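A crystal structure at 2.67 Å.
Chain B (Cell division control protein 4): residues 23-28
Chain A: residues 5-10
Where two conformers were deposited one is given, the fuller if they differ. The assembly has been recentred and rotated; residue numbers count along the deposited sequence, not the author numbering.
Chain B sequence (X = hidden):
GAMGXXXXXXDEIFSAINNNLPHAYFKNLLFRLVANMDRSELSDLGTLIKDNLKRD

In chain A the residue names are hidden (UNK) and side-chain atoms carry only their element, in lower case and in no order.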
ATOM      1  N   HIS B  23      -3.005  24.235   7.329  0.50 50.56           N
ATOM      2  CA  HIS B  23      -2.781  23.305   8.426  0.50 51.39           C
ATOM      3  C   HIS B  23      -4.097  22.715   8.928  0.50 52.54           C
ATOM      4  O   HIS B  23      -4.172  21.534   9.262  0.50 52.74           O
ATOM      5  CB  HIS B  23      -2.054  23.989   9.585  0.50 51.98           C
ATOM      6  CG  HIS B  23      -1.739  25.433   9.362  0.50 52.38           C
ATOM      7  ND1 HIS B  23      -2.438  26.452   9.971  0.50 51.46           N
ATOM      8  CD2 HIS B  23      -0.799  26.038   8.601  0.50 53.73           C
ATOM      9  CE1 HIS B  23      -1.946  27.619   9.599  0.50 51.64           C
ATOM     10  NE2 HIS B  23      -0.947  27.394   8.763  0.50 54.79           N
ATOM     11  N   ALA B  24      -5.114  23.568   8.963  1.00 52.67           N
ATOM     12  CA  ALA B  24      -6.436  23.199   9.437  1.00 49.60           C
ATOM     13  C   ALA B  24      -6.910  21.888   8.816  1.00 50.41           C
ATOM     14  O   ALA B  24      -7.601  21.123   9.493  1.00 51.36           O
ATOM     15  CB  ALA B  24      -7.420  24.320   9.149  1.00 65.09           C
ATOM     16  N   TYR B  25      -6.540  21.639   7.563  1.00 49.82           N
ATOM     17  CA  TYR B  25      -6.894  20.408   6.872  1.00 45.62           C
ATOM     18  C   TYR B  25      -6.462  19.170   7.654  1.00 45.04           C
ATOM     19  O   TYR B  25      -7.207  18.203   7.800  1.00 44.93           O
ATOM     20  CB  TYR B  25      -6.247  20.335   5.483  1.00 39.87           C
ATOM     21  CG  TYR B  25      -6.692  19.121   4.694  1.00 34.76           C
ATOM     22  CD1 TYR B  25      -5.830  18.065   4.406  1.00 33.23           C
ATOM     23  CD2 TYR B  25      -8.001  19.043   4.233  1.00 28.33           C
ATOM     24  CE1 TYR B  25      -6.257  16.966   3.682  1.00 20.76           C
ATOM     25  CE2 TYR B  25      -8.436  17.950   3.510  1.00 35.84           C
ATOM     26  CZ  TYR B  25      -7.561  16.916   3.239  1.00 31.16           C
ATOM     27  OH  TYR B  25      -8.026  15.843   2.518  1.00 28.87           O
ATOM     28  N   PHE B  26      -5.228  19.224   8.144  1.00 42.05           N
ATOM     29  CA  PHE B  26      -4.623  18.076   8.807  1.00 48.09           C
ATOM     30  C   PHE B  26      -4.989  17.968  10.277  1.00 52.91           C
ATOM     31  O   PHE B  26      -4.944  16.865  10.831  1.00 35.98           O
ATOM     32  CB  PHE B  26      -3.099  18.176   8.615  1.00 49.85           C
ATOM     33  CG  PHE B  26      -2.752  18.499   7.180  1.00 52.83           C
ATOM     34  CD1 PHE B  26      -2.760  17.507   6.213  1.00 54.87           C
ATOM     35  CD2 PHE B  26      -2.427  19.788   6.797  1.00 57.33           C
ATOM     36  CE1 PHE B  26      -2.451  17.788   4.897  1.00 57.62           C
ATOM     37  CE2 PHE B  26      -2.113  20.080   5.483  1.00 62.06           C
ATOM     38  CZ  PHE B  26      -2.125  19.079   4.527  1.00 61.33           C
ATOM     39  N   LYS B  27      -5.343  19.083  10.914  1.00 54.15           N
ATOM     40  CA  LYS B  27      -5.757  19.058  12.314  1.00 45.62           C
ATOM     41  C   LYS B  27      -6.904  18.062  12.461  1.00 45.06           C
ATOM     42  O   LYS B  27      -7.875  18.163  11.707  1.00 33.86           O
ATOM     43  CB  LYS B  27      -6.202  20.426  12.816  1.00 49.80           C
ATOM     44  CG  LYS B  27      -5.783  20.772  14.231  1.00 46.27           C
ATOM     45  CD  LYS B  27      -6.289  19.753  15.238  1.00 45.31           C
ATOM     46  CE  LYS B  27      -5.986  20.196  16.658  1.00 46.21           C
ATOM     47  NZ  LYS B  27      -4.595  19.867  17.078  1.00 39.82           N
ATOM     48  N   ASN B  28      -6.751  17.137  13.399  1.00 47.86           N
ATOM     49  CA  ASN B  28      -7.708  16.055  13.589  1.00 48.09           C
ATOM     50  C   ASN B  28      -8.097  15.429  12.249  1.00 45.04           C
ATOM     51  O   ASN B  28      -9.265  15.100  12.052  1.00 47.34           O
ATOM     52  CB  ASN B  28      -8.953  16.555  14.320  1.00 53.40           C
ATOM     53  CG  ASN B  28      -8.811  16.482  15.829  1.00 59.64           C
ATOM     54  OD1 ASN B  28      -7.702  16.549  16.363  1.00 56.46           O
ATOM     55  ND2 ASN B  28      -9.942  16.350  16.512  1.00 73.81           N
TER
ATOM     56  N   UNK A   5      -4.482  31.978  14.463  1.00 63.17           N
ATOM     57  CA  UNK A   5      -5.114  31.349  13.312  1.00 61.37           C
ATOM     58  C   UNK A   5      -5.882  30.087  13.692  1.00 62.32           C
ATOM     59  O   UNK A   5      -5.300  29.111  14.163  1.00 78.21           O
ATOM     60  o   UNK A   5      -2.980  31.967  12.361  1.00 70.59           O
ATOM     61  c   UNK A   5      -4.046  31.034  12.259  1.00 60.63           C
ATOM     62  N   UNK A   6      -7.187  30.161  13.469  1.00 58.32           N
ATOM     63  CA  UNK A   6      -8.142  29.084  13.733  1.00 58.22           C
ATOM     64  C   UNK A   6      -7.581  27.714  13.344  1.00 56.53           C
ATOM     65  O   UNK A   6      -7.059  27.551  12.245  1.00 49.01           O
ATOM     66  c   UNK A   6      -8.987  30.694  12.132  1.00 59.81           C
ATOM     67  c   UNK A   6      -7.881  31.343  12.918  1.00 60.79           C
ATOM     68  c   UNK A   6      -9.331  29.434  12.840  1.00 57.21           C
ATOM     69  N   UNK A   7      -7.695  26.766  14.264  1.00 50.19           N
ATOM     70  CA  UNK A   7      -7.190  25.416  14.121  1.00 48.56           C
ATOM     71  C   UNK A   7      -8.253  24.453  13.607  1.00 49.64           C
ATOM     72  O   UNK A   7      -8.010  23.242  13.602  1.00 76.93           O
ATOM     73  c   UNK A   7      -6.673  24.892  15.466  1.00 53.51           C
ATOM     74  o   UNK A   7      -3.270  23.710  15.528  1.00 58.00           O
ATOM     75  c   UNK A   7      -4.319  24.103  14.977  1.00 58.82           C
ATOM     76  o   UNK A   7      -4.685  23.709  13.849  1.00 53.24           O
ATOM     77  c   UNK A   7      -5.190  25.106  15.707  1.00 58.93           C
ATOM     78  N   UNK A   8      -9.413  24.958  13.185  1.00 38.33           N
ATOM     79  CA  UNK A   8     -10.476  24.045  12.762  1.00 31.27           C
ATOM     80  C   UNK A   8     -11.086  24.422  11.415  1.00 38.47           C
ATOM     81  O   UNK A   8     -11.338  25.579  11.096  1.00 55.48           O
ATOM     82  c   UNK A   8     -15.058  23.075  12.661  1.00 19.90           C
ATOM     83  c   UNK A   8     -12.837  21.794  13.685  1.00 16.29           C
ATOM     84  c   UNK A   8     -11.553  23.970  13.838  1.00 26.35           C
ATOM     85  c   UNK A   8     -13.977  21.078  13.368  1.00 16.44           C
ATOM     86  c   UNK A   8     -15.083  21.713  12.857  1.00 18.88           C
ATOM     87  c   UNK A   8     -13.918  23.782  12.981  1.00 24.99           C
ATOM     88  c   UNK A   8     -12.784  23.167  13.496  1.00 23.28           C
ATOM     89  o   UNK A   8     -16.225  21.010  12.538  1.00 30.66           O
ATOM     90  N   UNK A   9     -11.320  23.377  10.635  1.00 43.17           N
ATOM     91  CA  UNK A   9     -11.812  23.383   9.275  1.00 38.90           C
ATOM     92  C   UNK A   9     -13.271  22.957   9.240  1.00 35.29           C
ATOM     93  O   UNK A   9     -13.616  21.817   9.546  1.00 52.84           O
ATOM     94  c   UNK A   9     -10.986  22.429   8.413  1.00 43.92           C
ATOM     95  c   UNK A   9     -10.251  24.306   6.940  1.00 40.61           C
ATOM     96  c   UNK A   9     -11.797  22.537   6.046  1.00 46.92           C
ATOM     97  c   UNK A   9     -10.639  22.836   6.985  1.00 42.02           C
ATOM     98  N   UNK A  10     -14.149  23.880   8.868  1.00 30.57           N
ATOM     99  CA  UNK A  10     -15.559  23.527   8.812  1.00 24.41           C
ATOM    100  C   UNK A  10     -15.787  22.352   7.866  1.00 29.64           C
ATOM    101  O   UNK A  10     -15.083  22.248   6.863  1.00 33.14           O
ATOM    102  o   UNK A  10     -16.136  24.955   6.955  1.00 35.77           O
ATOM    103  c   UNK A  10     -16.372  24.732   8.336  1.00 26.14           C
TER

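Position 5 of chain A carries two side-chain atoms, one carbon followed by one oxygen. Its CA-to-CB bond points toward the other stretch, but CB of position 5 is 4.8 Å from CE1 of H23(B), its nearest approach to that stretch and too far for direct contact. A single carbon bearing a hydroxyl identifies serine, S5(A).

At position 6 there are three carbons, and they close a ring onto the backbone N, a feature unique to proline. The CA-to-CB bond runs sideways and CB of P6(A) stays 6.6 Å from CB of A24(B); it is the backbone that approaches, with O of P6(A) 4.5 Å from CB of A24(B).

Position 7 has three carbons in a row, the third carrying two oxygens. Its CA-to-CB bond runs sideways, but the chain bends so that its end comes nearer to chain B, where one oxygen lies 3.2 Å from CG of K27(B). Two carbons before a carboxylate make a glutamate; the third carbon excludes aspartate, and two terminal oxygens exclude the amide of glutamine. In E7(A), OE2 lies 4.4 Å from NZ of K27(B), so the opposite charges are near each other without forming a salt bridge.

Position 8 shows one carbon leading to a six-carbon ring that bears one oxygen. The phenol defines tyrosine. Y8(A) directs its CA-to-CB bond away from the other stretch, and its ring takes no part in the contact; its backbone C is 4.3 Å from CB of A24(B).

Four carbons, forked at the second, occupy position 9. The CA-to-CB bond points toward the other stretch, and one terminal carbon of the fork comes within 3.6 Å of CB of A24(B). A fork one carbon beyond CB, with no polar atom, is the mark of leucine. The closest carbon of L9(A) is CD2, while CG lies 4.3 Å from the backbone N of Y25(B).

Position 10 again has one carbon and one oxygen, out of reach of the chain B stretch, with CB of position 10 9.0 Å from CB of A24(B). This is a second serine, S10(A), at the N-cap position before a helix, where its hydroxyl caps a backbone N just past the stretch.

The contact is thus mainly one of packing, and no hydrogen bond crosses it. A24(B) and L9(A) are both buried; their CA-to-CB bonds point toward the opposing stretches, and CB of A24(B) meets CD2 of L9(A) at 3.6 Å. CA of A24(B) and CA of E7(A) are 5.2 Å apart. At the exposed margin, the carboxylate end of E7(A) meets CG of K27(B), and its charge is near that of the lysine without a salt bridge, apart from the apolar A24(B)-L9(A) contact.

Chain A (5-10) SPEYLS
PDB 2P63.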